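Local coordinates for glycoside hydrolase family 31 (Trueperella pyogenes, PDB 5I0F), which degrades cycloalternan as a family 31 glycoside hydrolase, a reaction that passes through a covalent intermediate with the sugar, at residues A[9-14]-A[70-75]; A[390-395]-A[433-438]; A[407-412]-A[446-451]; A[439-444]-A[478-483]. All blocks are in the same frame, centred on the assembly; numbering follows the deposited sequence.

Contact 1 (A[9-14]-A[70-75])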
loop_
_atom_site.group_PDB
_atom_site.type_symbol
_atom_site.label_atom_id
_atom_site.label_comp_id
_atom_site.label_asym_id
_atom_site.label_seq_id
_atom_site.Cartn_x
_atom_site.Cartn_y
_atom_site.Cartn_z
ATOM N N ILE A 9 -18.156 -5.317 -9.502
ATOM C CA ILE A 9 -16.890 -4.740 -9.962
ATOM C C ILE A 9 -15.726 -5.311 -9.126
ATOM O O ILE A 9 -14.578 -5.363 -9.596
ATOM C CB ILE A 9 -16.938 -3.195 -9.918
ATOM C CG1 ILE A 9 -15.733 -2.565 -10.645
ATOM C CG2 ILE A 9 -17.058 -2.680 -8.491
ATOM C CD1 ILE A 9 -15.865 -1.055 -10.791
ATOM N N GLU A 10 -16.044 -5.735 -7.906
ATOM C CA GLU A 10 -15.089 -6.407 -6.988
ATOM C C GLU A 10 -14.065 -5.419 -6.412
ATOM O O GLU A 10 -12.905 -5.757 -6.164
ATOM C CB GLU A 10 -14.449 -7.661 -7.600
ATOM C CG GLU A 10 -15.504 -8.689 -8.002
ATOM C CD GLU A 10 -14.928 -9.962 -8.599
ATOM O OE1 GLU A 10 -14.485 -10.854 -7.832
ATOM O OE2 GLU A 10 -14.907 -10.084 -9.843
ATOM N N HIS A 11 -14.519 -4.192 -6.203
ATOM C CA HIS A 11 -13.849 -3.237 -5.301
ATOM C C HIS A 11 -13.926 -3.918 -3.911
ATOM O O HIS A 11 -14.983 -4.368 -3.525
ATOM C CB HIS A 11 -14.603 -1.900 -5.373
ATOM C CG HIS A 11 -14.016 -0.782 -4.564
ATOM N ND1 HIS A 11 -13.833 -0.874 -3.210
ATOM C CD2 HIS A 11 -13.703 0.494 -4.891
ATOM C CE1 HIS A 11 -13.330 0.259 -2.744
ATOM N NE2 HIS A 11 -13.256 1.115 -3.747
ATOM N N PRO A 12 -12.809 -4.012 -3.156
ATOM C CA PRO A 12 -12.900 -4.796 -1.900
ATOM C C PRO A 12 -13.806 -4.240 -0.802
ATOM O O PRO A 12 -14.146 -4.970 0.128
ATOM C CB PRO A 12 -11.448 -4.880 -1.419
ATOM C CG PRO A 12 -10.714 -3.808 -2.156
ATOM C CD PRO A 12 -11.417 -3.666 -3.480
ATOM N N TYR A 13 -14.157 -2.958 -0.873
ATOM C CA TYR A 13 -14.982 -2.312 0.129
ATOM C C TYR A 13 -16.279 -1.677 -0.390
ATOM O O TYR A 13 -16.932 -0.957 0.344
ATOM C CB TYR A 13 -14.133 -1.254 0.845
ATOM C CG TYR A 13 -12.896 -1.804 1.527
ATOM C CD1 TYR A 13 -12.983 -2.556 2.713
ATOM C CD2 TYR A 13 -11.619 -1.549 1.012
ATOM C CE1 TYR A 13 -11.840 -3.048 3.342
ATOM C CE2 TYR A 13 -10.480 -2.034 1.630
ATOM C CZ TYR A 13 -10.580 -2.790 2.786
ATOM O OH TYR A 13 -9.396 -3.245 3.366
ATOM N N ALA A 14 -16.656 -1.936 -1.641
ATOM C CA ALA A 14 -17.829 -1.292 -2.216
ATOM C C ALA A 14 -18.545 -2.275 -3.123
ATOM O O ALA A 14 -17.930 -3.201 -3.677
ATOM C CB ALA A 14 -17.450 -0.049 -2.989
ATOM N N ALA A 70 -19.305 6.886 -3.734
ATOM C CA ALA A 70 -18.069 7.582 -3.383
ATOM C C ALA A 70 -16.845 6.700 -3.601
ATOM O O ALA A 70 -15.883 7.107 -4.264
ATOM C CB ALA A 70 -18.110 8.065 -1.937
ATOM N N LEU A 71 -16.900 5.488 -3.044
ATOM C CA LEU A 71 -15.774 4.562 -3.117
ATOM C C LEU A 71 -15.418 4.172 -4.552
ATOM O O LEU A 71 -14.243 4.116 -4.891
ATOM C CB LEU A 71 -16.030 3.317 -2.268
ATOM C CG LEU A 71 -15.857 3.499 -0.745
ATOM C CD1 LEU A 71 -16.353 2.282 0.019
ATOM C CD2 LEU A 71 -14.409 3.768 -0.363
ATOM N N LEU A 72 -16.419 3.930 -5.400
ATOM C CA LEU A 72 -16.136 3.542 -6.789
ATOM C C LEU A 72 -15.446 4.663 -7.592
ATOM O O LEU A 72 -14.682 4.368 -8.496
ATOM C CB LEU A 72 -17.399 3.015 -7.502
ATOM C CG LEU A 72 -18.053 1.774 -6.882
ATOM C CD1 LEU A 72 -19.361 1.423 -7.586
ATOM C CD2 LEU A 72 -17.112 0.585 -6.919
ATOM N N ALA A 73 -15.677 5.929 -7.234
ATOM C CA ALA A 73 -14.902 7.058 -7.790
ATOM C C ALA A 73 -13.546 7.339 -7.091
ATOM O O ALA A 73 -12.956 8.390 -7.327
ATOM C CB ALA A 73 -15.753 8.322 -7.777
ATOM N N GLY A 74 -13.053 6.432 -6.249
ATOM C CA GLY A 74 -11.774 6.632 -5.553
ATOM C C GLY A 74 -11.820 7.216 -4.156
ATOM O O GLY A 74 -10.768 7.477 -3.557
ATOM N N GLY A 75 -13.025 7.401 -3.625
ATOM C CA GLY A 75 -13.193 7.713 -2.216
ATOM C C GLY A 75 -13.258 9.196 -1.994
ATOM O O GLY A 75 -13.131 9.976 -2.935
HETATM O O HOH W 1 -12.338 3.742 -3.183
#
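Leu72 meets the loop 9-14 through one methyl, CD2, which lodges among Ile9 CG2, His11 CB and Ala14 CB. The closest of the three is Ile9 CG2, 3.6 Å from Leu72 CD2, and these two side chains run antiparallel past one another. Leu71 shares Ala14 and adds Tyr13: Leu71 CB rests on Ala14 CB at 3.7 Å. Leu71 CD1 lies 3.3 Å from the carbonyl atom Tyr13 O. The imidazole of His11 touches both leucines and is turned across the Leu71 side chain. CG of His11 lies anti to the backbone N (chi1 -177°), on the side of helix 66-72. That helix finishes in a Schellman motif with Gly74, at positive phi, as its C-prime residue, and both segments belong to the N-terminal domain. Just beyond it the chain supplies Glu76 and Leu79 to a calcium site and His78 to a glycan pocket. The imidazole is held at both nitrogens. Within the type I turn from His11 to Ala14, Tyr13 N donates to His11 ND1 over 3.1 Å, lying in the ring plane. At the other edge, also in plane, a water sits 2.8 Å from His11 NE2, and it donates to Leu71 O over 2.6 Å; Leu71 O thus takes this proton as well as that of Gly74 N. Ala14 CB lies 3.7 Å above one face of the His11 ring, toward its rim. Trp473 and Phe197 also meet this ring, and Tyr13 OH bonds to Asp193.

Contact 2 (A[390-395]-A[433-438]); sequences PLQKTD and NALMPD
Gln392 and Leu435 form a single antiparallel bridge, a hydrogen-bonded pair in which Gln392 N to Leu435 O and Leu435 N to Gln392 O both measure 2.9 Å. Leu435 O also receives a CA-H...O contact from Leu391 CA at 3.2 Å. On one side of the bridge Leu391 and Ala434 pack together, CB to CB at 3.9 Å. Leu391 CG lies anti to the carbonyl carbon (chi1 -68°), from where CD2 reaches across to Leu435 O at 3.4 Å and touches Met436 CB. The other side carries Leu435, whose CG meets Thr394 CG2 at 3.6 Å, the two side chains crossing at about a right angle; Gln392 CB touches Leu435 CB, and the Gln392 amide NE2 bonds to Gln405. Segment 390-395 follows barrel strand 383-388, at the C-terminal end of the barrel strands, where TIM-barrel enzymes bind substrate, and 433-438 leads from helix 400-412 to helix 442-450. The Lys393 side chain comes to about 5 Å from a bound glucose unit, its NZ held by Glu335 O. The next hydrogen-bonded position would pair Pro390 with Pro437, and neither proline has an N-H to give, consistent with the bridge staying single. Pro437 CD sits instead 3.2 Å from Pro390 O, with Met436 CG at 3.7 Å from the same oxygen. Pro390 O is therefore a buried carbonyl without a hydrogen-bond partner, met across the contact by carbon atoms, and the pairing rests on one pair of backbone hydrogen bonds among apolar side chains.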
loop_
_atom_site.group_PDB
_atom_site.type_symbol
_atom_site.label_atom_id
_atom_site.label_comp_id
_atom_site.label_asym_id
_atom_site.label_seq_id
_atom_site.Cartn_x
_atom_site.Cartn_y
_atom_site.Cartn_z
ATOM N N PRO A 390 2.691 -0.320 -12.909
ATOM C CA PRO A 390 2.543 -1.639 -13.575
ATOM C C PRO A 390 1.230 -1.698 -14.363
ATOM O O PRO A 390 0.357 -2.527 -14.086
ATOM C CB PRO A 390 2.550 -2.605 -12.404
ATOM C CG PRO A 390 1.873 -1.852 -11.296
ATOM C CD PRO A 390 2.095 -0.371 -11.551
ATOM N N LEU A 391 1.108 -0.771 -15.305
ATOM C CA LEU A 391 -0.052 -0.602 -16.172
ATOM C C LEU A 391 0.411 -0.104 -17.543
ATOM O O LEU A 391 1.429 0.574 -17.659
ATOM C CB LEU A 391 -1.067 0.388 -15.604
ATOM C CG LEU A 391 -1.807 -0.051 -14.320
ATOM C CD1 LEU A 391 -2.603 1.099 -13.726
ATOM C CD2 LEU A 391 -2.722 -1.240 -14.597
ATOM N N GLN A 392 -0.364 -0.432 -18.573
ATOM C CA GLN A 392 -0.057 -0.009 -19.932
ATOM C C GLN A 392 -1.311 0.684 -20.427
ATOM O O GLN A 392 -2.335 0.009 -20.663
ATOM C CB GLN A 392 0.274 -1.206 -20.810
ATOM C CG GLN A 392 0.625 -0.840 -22.250
ATOM C CD GLN A 392 2.037 -0.296 -22.414
ATOM O OE1 GLN A 392 3.006 -0.918 -21.980
ATOM N NE2 GLN A 392 2.161 0.839 -23.077
ATOM N N LYS A 393 -1.248 2.003 -20.558
ATOM C CA LYS A 393 -2.404 2.772 -21.014
ATOM C C LYS A 393 -2.893 2.269 -22.371
ATOM O O LYS A 393 -2.106 1.806 -23.188
ATOM C CB LYS A 393 -2.088 4.254 -21.140
ATOM C CG LYS A 393 -1.851 5.012 -19.846
ATOM C CD LYS A 393 -1.450 6.448 -20.164
ATOM C CE LYS A 393 -1.559 7.357 -18.943
ATOM N NZ LYS A 393 -1.291 8.789 -19.249
ATOM N N THR A 394 -4.196 2.394 -22.594
ATOM C CA THR A 394 -4.816 2.096 -23.871
ATOM C C THR A 394 -5.762 3.230 -24.329
ATOM O O THR A 394 -6.752 2.956 -24.983
ATOM C CB THR A 394 -5.639 0.793 -23.782
ATOM O OG1 THR A 394 -6.661 0.954 -22.793
ATOM C CG2 THR A 394 -4.762 -0.381 -23.396
ATOM N N ASP A 395 -5.464 4.486 -24.013
ATOM C CA ASP A 395 -6.302 5.620 -24.492
ATOM C C ASP A 395 -6.336 5.581 -26.031
ATOM O O ASP A 395 -5.332 5.268 -26.685
ATOM C CB ASP A 395 -5.771 7.019 -24.091
ATOM C CG ASP A 395 -5.349 7.153 -22.607
ATOM O OD1 ASP A 395 -5.233 6.147 -21.870
ATOM O OD2 ASP A 395 -5.106 8.316 -22.189
ATOM N N ASN A 433 -9.113 1.391 -17.289
ATOM C CA ASN A 433 -9.074 0.512 -18.477
ATOM C C ASN A 433 -7.689 0.175 -19.033
ATOM O O ASN A 433 -7.569 -0.447 -20.100
ATOM C CB ASN A 433 -9.974 1.079 -19.590
ATOM C CG ASN A 433 -11.425 1.210 -19.154
ATOM O OD1 ASN A 433 -12.043 2.265 -19.330
ATOM N ND2 ASN A 433 -11.984 0.137 -18.587
ATOM N N ALA A 434 -6.630 0.538 -18.314
ATOM C CA ALA A 434 -5.278 0.142 -18.701
ATOM C C ALA A 434 -5.095 -1.382 -18.622
ATOM O O ALA A 434 -5.790 -2.063 -17.856
ATOM C CB ALA A 434 -4.263 0.835 -17.798
ATOM N N LEU A 435 -4.155 -1.897 -19.412
ATOM C CA LEU A 435 -3.736 -3.303 -19.348
ATOM C C LEU A 435 -2.826 -3.470 -18.148
ATOM O O LEU A 435 -2.189 -2.506 -17.707
ATOM C CB LEU A 435 -2.945 -3.688 -20.587
ATOM C CG LEU A 435 -3.647 -3.502 -21.927
ATOM C CD1 LEU A 435 -2.642 -3.621 -23.057
ATOM C CD2 LEU A 435 -4.738 -4.529 -22.066
ATOM N N MET A 436 -2.766 -4.693 -17.623
ATOM C CA MET A 436 -1.912 -4.983 -16.489
ATOM C C MET A 436 -0.945 -6.111 -16.851
ATOM O O MET A 436 -1.383 -7.220 -17.137
ATOM C CB MET A 436 -2.804 -5.331 -15.290
ATOM C CG MET A 436 -2.115 -5.319 -13.950
ATOM S SD MET A 436 -3.329 -5.312 -12.581
ATOM C CE MET A 436 -2.190 -5.117 -11.227
ATOM N N PRO A 437 0.378 -5.837 -16.851
ATOM C CA PRO A 437 1.306 -6.907 -17.190
ATOM C C PRO A 437 1.268 -8.016 -16.155
ATOM O O PRO A 437 1.038 -7.762 -14.937
ATOM C CB PRO A 437 2.687 -6.221 -17.190
ATOM C CG PRO A 437 2.521 -5.039 -16.281
ATOM C CD PRO A 437 1.081 -4.612 -16.428
ATOM N N ASP A 438 1.479 -9.232 -16.639
ATOM C CA ASP A 438 1.501 -10.417 -15.791
ATOM C C ASP A 438 2.931 -10.596 -15.325
ATOM O O ASP A 438 3.791 -10.991 -16.094
ATOM C CB ASP A 438 0.997 -11.654 -16.552
ATOM C CG ASP A 438 0.737 -12.829 -15.639
ATOM O OD1 ASP A 438 1.424 -12.920 -14.611
ATOM O OD2 ASP A 438 -0.145 -13.679 -15.932
#

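Contact 3 (A[407-412]-A[446-451]); sequences NALIAS and QWWTEQ
Trp447 spreads its indole against helix 400-412, and Ser412 comes over one face of it. Ser412 CB stands 3.8 Å from the centroid of the five-membered ring of Trp447 and 19° off the normal, a CH-pi contact. The six-membered ring meets Ala408 and Leu409 of the same helix. Trp447 CZ2 touches Ala408 CB at 3.9 Å, and Trp447 CH2 approaches the backbone atom Leu409 N at 3.5 Å. Trp447 CZ3 packs on Leu409 CD1 at 3.7 Å. Leu409 forks between two indoles, for its CD2 packs on Trp448 CZ3 at 3.9 Å. Both tryptophans have CG anti to the backbone N, chi1 being -164° in Trp447, which sets CG of Trp447 on the side of helix 400-412. In the next shell the Ser412 hydroxyl donates to Leu409 O over 2.6 Å, a bond that fixes its rotation, and it also bonds with His414 N. The face of Trp447 opposite Ser412 has Gln451 NE2 3.8 Å above its plane, toward the rim, and that amide is itself tied to Gly351 O and, through OE1, to Gln405. Trp448 NE1 is hydrogen-bonded to Tyr500, and Arg452 adds a cation-pi contact. The short helical segments run nearly antiparallel, at 162°, with their axes 11.3 Å apart, a spacing bridged mainly by the Trp447 indole. Helix 400-412 follows barrel strand 383-388 and helix 442-450 precedes strand 463-466, the next strand of the barrel; both therefore belong to the layer of helices around it, with Thr449 turned to helix 485-506, which lies beyond strand 463-466 in the chain.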
loop_
_atom_site.group_PDB
_atom_site.type_symbol
_atom_site.label_atom_id
_atom_site.label_comp_id
_atom_site.label_asym_id
_atom_site.label_seq_id
_atom_site.Cartn_x
_atom_site.Cartn_y
_atom_site.Cartn_z
ATOM N N ASN A 407 0.094 -3.401 -27.937
ATOM C CA ASN A 407 -0.174 -4.559 -28.810
ATOM C C ASN A 407 0.857 -5.663 -28.616
ATOM O O ASN A 407 0.505 -6.812 -28.610
ATOM C CB ASN A 407 -0.224 -4.145 -30.270
ATOM C CG ASN A 407 -1.542 -3.493 -30.646
ATOM O OD1 ASN A 407 -2.504 -3.497 -29.876
ATOM N ND2 ASN A 407 -1.603 -2.966 -31.860
ATOM N N ALA A 408 2.126 -5.289 -28.431
ATOM C CA ALA A 408 3.197 -6.261 -28.188
ATOM C C ALA A 408 3.050 -6.927 -26.809
ATOM O O ALA A 408 3.269 -8.123 -26.667
ATOM C CB ALA A 408 4.565 -5.599 -28.336
ATOM N N LEU A 409 2.635 -6.157 -25.807
ATOM C CA LEU A 409 2.336 -6.714 -24.495
ATOM C C LEU A 409 1.247 -7.795 -24.588
ATOM O O LEU A 409 1.436 -8.930 -24.140
ATOM C CB LEU A 409 1.920 -5.593 -23.531
ATOM C CG LEU A 409 1.472 -6.025 -22.140
ATOM C CD1 LEU A 409 2.553 -6.823 -21.430
ATOM C CD2 LEU A 409 1.058 -4.815 -21.316
ATOM N N ILE A 410 0.114 -7.448 -25.195
ATOM C CA ILE A 410 -0.971 -8.416 -25.361
ATOM C C ILE A 410 -0.458 -9.599 -26.157
ATOM O O ILE A 410 -0.656 -10.752 -25.762
ATOM C CB ILE A 410 -2.218 -7.822 -26.064
ATOM C CG1 ILE A 410 -2.870 -6.735 -25.188
ATOM C CG2 ILE A 410 -3.241 -8.925 -26.380
ATOM C CD1 ILE A 410 -3.773 -5.793 -25.960
ATOM N N ALA A 411 0.222 -9.315 -27.268
ATOM C CA ALA A 411 0.630 -10.385 -28.170
ATOM C C ALA A 411 1.615 -11.340 -27.486
ATOM O O ALA A 411 1.618 -12.524 -27.797
ATOM C CB ALA A 411 1.192 -9.829 -29.481
ATOM N N SER A 412 2.405 -10.847 -26.526
ATOM C CA SER A 412 3.315 -11.697 -25.757
ATOM C C SER A 412 2.621 -12.723 -24.849
ATOM O O SER A 412 3.258 -13.690 -24.411
ATOM C CB SER A 412 4.251 -10.843 -24.887
ATOM O OG SER A 412 3.552 -10.337 -23.750
ATOM N N GLN A 446 10.459 -10.536 -17.037
ATOM C CA GLN A 446 11.518 -10.198 -17.985
ATOM C C GLN A 446 11.016 -9.404 -19.188
ATOM O O GLN A 446 11.686 -8.436 -19.586
ATOM C CB GLN A 446 12.350 -11.416 -18.389
ATOM C CG GLN A 446 13.294 -11.734 -17.230
ATOM C CD GLN A 446 14.251 -12.867 -17.457
ATOM O OE1 GLN A 446 14.363 -13.400 -18.559
ATOM N NE2 GLN A 446 14.972 -13.236 -16.401
ATOM N N TRP A 447 9.851 -9.776 -19.721
ATOM C CA TRP A 447 9.279 -9.073 -20.863
ATOM C C TRP A 447 9.024 -7.605 -20.515
ATOM O O TRP A 447 9.389 -6.710 -21.261
ATOM C CB TRP A 447 7.983 -9.746 -21.365
ATOM C CG TRP A 447 7.622 -9.263 -22.720
ATOM C CD1 TRP A 447 7.901 -9.873 -23.909
ATOM C CD2 TRP A 447 6.956 -8.041 -23.040
ATOM N NE1 TRP A 447 7.437 -9.108 -24.955
ATOM C CE2 TRP A 447 6.863 -7.974 -24.450
ATOM C CE3 TRP A 447 6.428 -6.992 -22.274
ATOM C CZ2 TRP A 447 6.261 -6.917 -25.105
ATOM C CZ3 TRP A 447 5.846 -5.928 -22.926
ATOM C CH2 TRP A 447 5.773 -5.893 -24.336
ATOM N N TRP A 448 8.367 -7.372 -19.390
ATOM C CA TRP A 448 8.042 -6.027 -18.960
ATOM C C TRP A 448 9.295 -5.194 -18.677
ATOM O O TRP A 448 9.403 -4.054 -19.149
ATOM C CB TRP A 448 7.178 -6.100 -17.692
ATOM C CG TRP A 448 6.689 -4.763 -17.226
ATOM C CD1 TRP A 448 7.117 -4.066 -16.130
ATOM C CD2 TRP A 448 5.682 -3.956 -17.843
ATOM N NE1 TRP A 448 6.430 -2.888 -16.022
ATOM C CE2 TRP A 448 5.534 -2.800 -17.053
ATOM C CE3 TRP A 448 4.880 -4.106 -18.974
ATOM C CZ2 TRP A 448 4.631 -1.796 -17.361
ATOM C CZ3 TRP A 448 3.983 -3.095 -19.299
ATOM C CH2 TRP A 448 3.851 -1.961 -18.470
ATOM N N THR A 449 10.245 -5.757 -17.935
ATOM C CA THR A 449 11.428 -4.995 -17.536
ATOM C C THR A 449 12.459 -4.824 -18.671
ATOM O O THR A 449 13.233 -3.882 -18.653
ATOM C CB THR A 449 12.113 -5.606 -16.301
ATOM O OG1 THR A 449 12.412 -6.981 -16.554
ATOM C CG2 THR A 449 11.203 -5.481 -15.078
ATOM N N GLU A 450 12.469 -5.715 -19.651
ATOM C CA GLU A 450 13.387 -5.588 -20.776
ATOM C C GLU A 450 13.131 -4.281 -21.538
ATOM O O GLU A 450 14.061 -3.650 -22.020
ATOM C CB GLU A 450 13.257 -6.792 -21.713
ATOM C CG GLU A 450 14.340 -6.892 -22.762
ATOM C CD GLU A 450 15.757 -7.034 -22.208
ATOM O OE1 GLU A 450 15.963 -7.516 -21.078
ATOM O OE2 GLU A 450 16.696 -6.652 -22.948
ATOM N N GLN A 451 11.870 -3.863 -21.600
ATOM C CA GLN A 451 11.505 -2.556 -22.172
ATOM C C GLN A 451 12.239 -1.370 -21.481
ATOM O O GLN A 451 12.457 -0.325 -22.104
ATOM C CB GLN A 451 9.988 -2.348 -22.082
ATOM C CG GLN A 451 9.107 -3.384 -22.802
ATOM C CD GLN A 451 8.899 -3.086 -24.284
ATOM O OE1 GLN A 451 8.584 -1.947 -24.654
ATOM N NE2 GLN A 451 9.044 -4.112 -25.140
#

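Contact 4 (A[439-444]-A[478-483])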
loop_
_atom_site.group_PDB
_atom_site.type_symbol
_atom_site.label_atom_id
_atom_site.label_comp_id
_atom_site.label_asym_id
_atom_site.label_seq_id
_atom_site.Cartn_x
_atom_site.Cartn_y
_atom_site.Cartn_z
ATOM N N LEU A 439 3.165 -10.288 -14.057
ATOM C CA LEU A 439 4.487 -10.352 -13.473
ATOM C C LEU A 439 4.619 -11.579 -12.575
ATOM O O LEU A 439 5.523 -11.632 -11.731
ATOM C CB LEU A 439 4.757 -9.036 -12.707
ATOM C CG LEU A 439 4.580 -7.742 -13.529
ATOM C CD1 LEU A 439 4.780 -6.511 -12.653
ATOM C CD2 LEU A 439 5.538 -7.686 -14.716
ATOM N N SER A 440 3.729 -12.566 -12.760
ATOM C CA SER A 440 3.680 -13.754 -11.907
ATOM C C SER A 440 4.710 -14.835 -12.263
ATOM O O SER A 440 4.920 -15.741 -11.462
ATOM C CB SER A 440 2.257 -14.345 -11.869
ATOM O OG SER A 440 1.887 -15.036 -13.071
ATOM N N THR A 441 5.342 -14.749 -13.438
ATOM C CA THR A 441 6.388 -15.693 -13.847
ATOM C C THR A 441 7.639 -14.945 -14.283
ATOM O O THR A 441 7.569 -13.759 -14.615
ATOM C CB THR A 441 5.943 -16.573 -15.039
ATOM O OG1 THR A 441 5.760 -15.765 -16.213
ATOM C CG2 THR A 441 4.658 -17.313 -14.718
ATOM N N GLU A 442 8.766 -15.650 -14.309
ATOM C CA GLU A 442 10.023 -15.045 -14.733
ATOM C C GLU A 442 9.926 -14.457 -16.143
ATOM O O GLU A 442 10.394 -13.339 -16.383
ATOM C CB GLU A 442 11.200 -16.028 -14.611
ATOM C CG GLU A 442 12.574 -15.385 -14.760
ATOM C CD GLU A 442 12.924 -14.398 -13.649
ATOM O OE1 GLU A 442 12.601 -14.671 -12.458
ATOM O OE2 GLU A 442 13.521 -13.330 -13.972
ATOM N N ALA A 443 9.277 -15.177 -17.053
ATOM C CA ALA A 443 9.162 -14.723 -18.436
ATOM C C ALA A 443 8.347 -13.436 -18.554
ATOM O O ALA A 443 8.722 -12.543 -19.309
ATOM C CB ALA A 443 8.576 -15.821 -19.328
ATOM N N GLY A 444 7.266 -13.318 -17.791
ATOM C CA GLY A 444 6.463 -12.086 -17.780
ATOM C C GLY A 444 7.181 -10.877 -17.169
ATOM O O GLY A 444 7.090 -9.774 -17.690
ATOM N N ARG A 478 -6.989 -14.482 -14.264
ATOM C CA ARG A 478 -6.070 -15.577 -14.544
ATOM C C ARG A 478 -4.645 -15.063 -14.696
ATOM O O ARG A 478 -4.382 -14.110 -15.452
ATOM C CB ARG A 478 -6.463 -16.289 -15.843
ATOM C CG ARG A 478 -7.893 -16.804 -15.870
ATOM C CD ARG A 478 -8.158 -17.543 -17.176
ATOM N NE ARG A 478 -9.484 -18.187 -17.214
ATOM C CZ ARG A 478 -9.812 -19.319 -16.581
ATOM N NH1 ARG A 478 -11.053 -19.801 -16.682
ATOM N NH2 ARG A 478 -8.924 -19.979 -15.846
ATOM N N TYR A 479 -3.729 -15.735 -14.018
ATOM C CA TYR A 479 -2.308 -15.431 -14.070
ATOM C C TYR A 479 -1.568 -16.620 -14.680
ATOM O O TYR A 479 -1.982 -17.781 -14.534
ATOM C CB TYR A 479 -1.780 -15.150 -12.671
ATOM C CG TYR A 479 -2.252 -13.843 -12.055
ATOM C CD1 TYR A 479 -3.478 -13.744 -11.400
ATOM C CD2 TYR A 479 -1.454 -12.713 -12.102
ATOM C CE1 TYR A 479 -3.904 -12.537 -10.833
ATOM C CE2 TYR A 479 -1.852 -11.517 -11.524
ATOM C CZ TYR A 479 -3.073 -11.426 -10.881
ATOM O OH TYR A 479 -3.423 -10.197 -10.342
ATOM N N GLU A 480 -0.443 -16.336 -15.326
ATOM C CA GLU A 480 0.366 -17.365 -15.955
ATOM C C GLU A 480 1.018 -18.308 -14.964
ATOM O O GLU A 480 1.411 -19.389 -15.345
ATOM C CB GLU A 480 1.452 -16.743 -16.834
ATOM C CG GLU A 480 0.894 -16.163 -18.116
ATOM C CD GLU A 480 1.966 -15.606 -19.017
ATOM O OE1 GLU A 480 2.680 -14.661 -18.609
ATOM O OE2 GLU A 480 2.096 -16.093 -20.151
ATOM N N ASP A 481 1.153 -17.910 -13.702
ATOM C CA ASP A 481 1.642 -18.833 -12.662
ATOM C C ASP A 481 0.602 -19.884 -12.229
ATOM O O ASP A 481 0.909 -20.714 -11.387
ATOM C CB ASP A 481 2.184 -18.066 -11.421
ATOM C CG ASP A 481 1.085 -17.379 -10.594
ATOM O OD1 ASP A 481 -0.082 -17.321 -11.044
ATOM O OD2 ASP A 481 1.400 -16.867 -9.470
ATOM N N GLY A 482 -0.613 -19.833 -12.780
ATOM C CA GLY A 482 -1.671 -20.790 -12.441
ATOM C C GLY A 482 -2.659 -20.268 -11.411
ATOM O O GLY A 482 -3.719 -20.836 -11.259
ATOM N N ARG A 483 -2.325 -19.200 -10.689
ATOM C CA ARG A 483 -3.224 -18.642 -9.685
ATOM C C ARG A 483 -4.385 -17.900 -10.337
ATOM O O ARG A 483 -4.255 -17.385 -11.457
ATOM C CB ARG A 483 -2.471 -17.692 -8.730
ATOM C CG ARG A 483 -1.391 -18.398 -7.911
ATOM C CD ARG A 483 -0.655 -17.502 -6.913
ATOM N NE ARG A 483 0.153 -18.345 -6.047
ATOM C CZ ARG A 483 1.346 -18.881 -6.337
ATOM N NH1 ARG A 483 2.007 -18.619 -7.468
ATOM N NH2 ARG A 483 1.919 -19.685 -5.438
HETATM O O HOH W 2 3.767 -15.587 -8.757
HETATM O O HOH W 3 3.801 -13.950 -16.298
#
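Ser440 presses into the turn 479-482 at the tight part of this contact. Its OG accepts from Asp481 N over 3.0 Å with a bent N-H...O angle of 140°, and its CB lies against the carboxylate, 3.5 Å from Asp481 CG. OG lies between the backbone N and the carbonyl carbon (chi1 74°), where it also touches Tyr479 CB and bonds to Asp438. Thr441 continues the packing with its methyl: CG2 meets Glu480 CB at 3.9 Å. Thr441 is the N-cap of helix 442-450, its OG1 accepting from Gly444 N over 3.3 Å, while the facing residues Tyr479 to Gly482 form a type I turn continued by an Asx turn, in which Asp481 OD1 accepts from Arg483 N. Beyond the close packing, water takes over. One molecule receives a hydrogen bond from Thr441 OG1 and donates to Glu480 OE1, which is 2.7 Å from it and is also held by His414. A second water lies within hydrogen-bonding distance of both Ser440 O and Asp481 OD2 and may bridge them. Arg483 NH1 also forms a salt bridge with Asp481 OD2 at 2.7 Å, meeting that oxygen from above the carboxylate plane.

In the fold
Contact 1 stands apart in the N-terminal domain, its centre about 19 Å from that of contact 2 and not touching it, whereas contacts 2, 3 and 4 form one connected patch of the TIM-barrel domain. Contact 2 is the buried one, joined by backbone pairing beside the bound sugar. Contact 3 lies farther out, partly buried, and relies on aromatic packing; the two meet where Pro437 CB touches Trp448 CE3 at 3.5 Å. Contact 4 is at the surface and rests on one serine-to-backbone hydrogen bond plus water, with a helix cap and a salt bridge inside its own segments. It shares helix 442-450 with contact 3, and Asp438 OD2, probably hydrogen-bonded to Glu480 N, links it to contact 2.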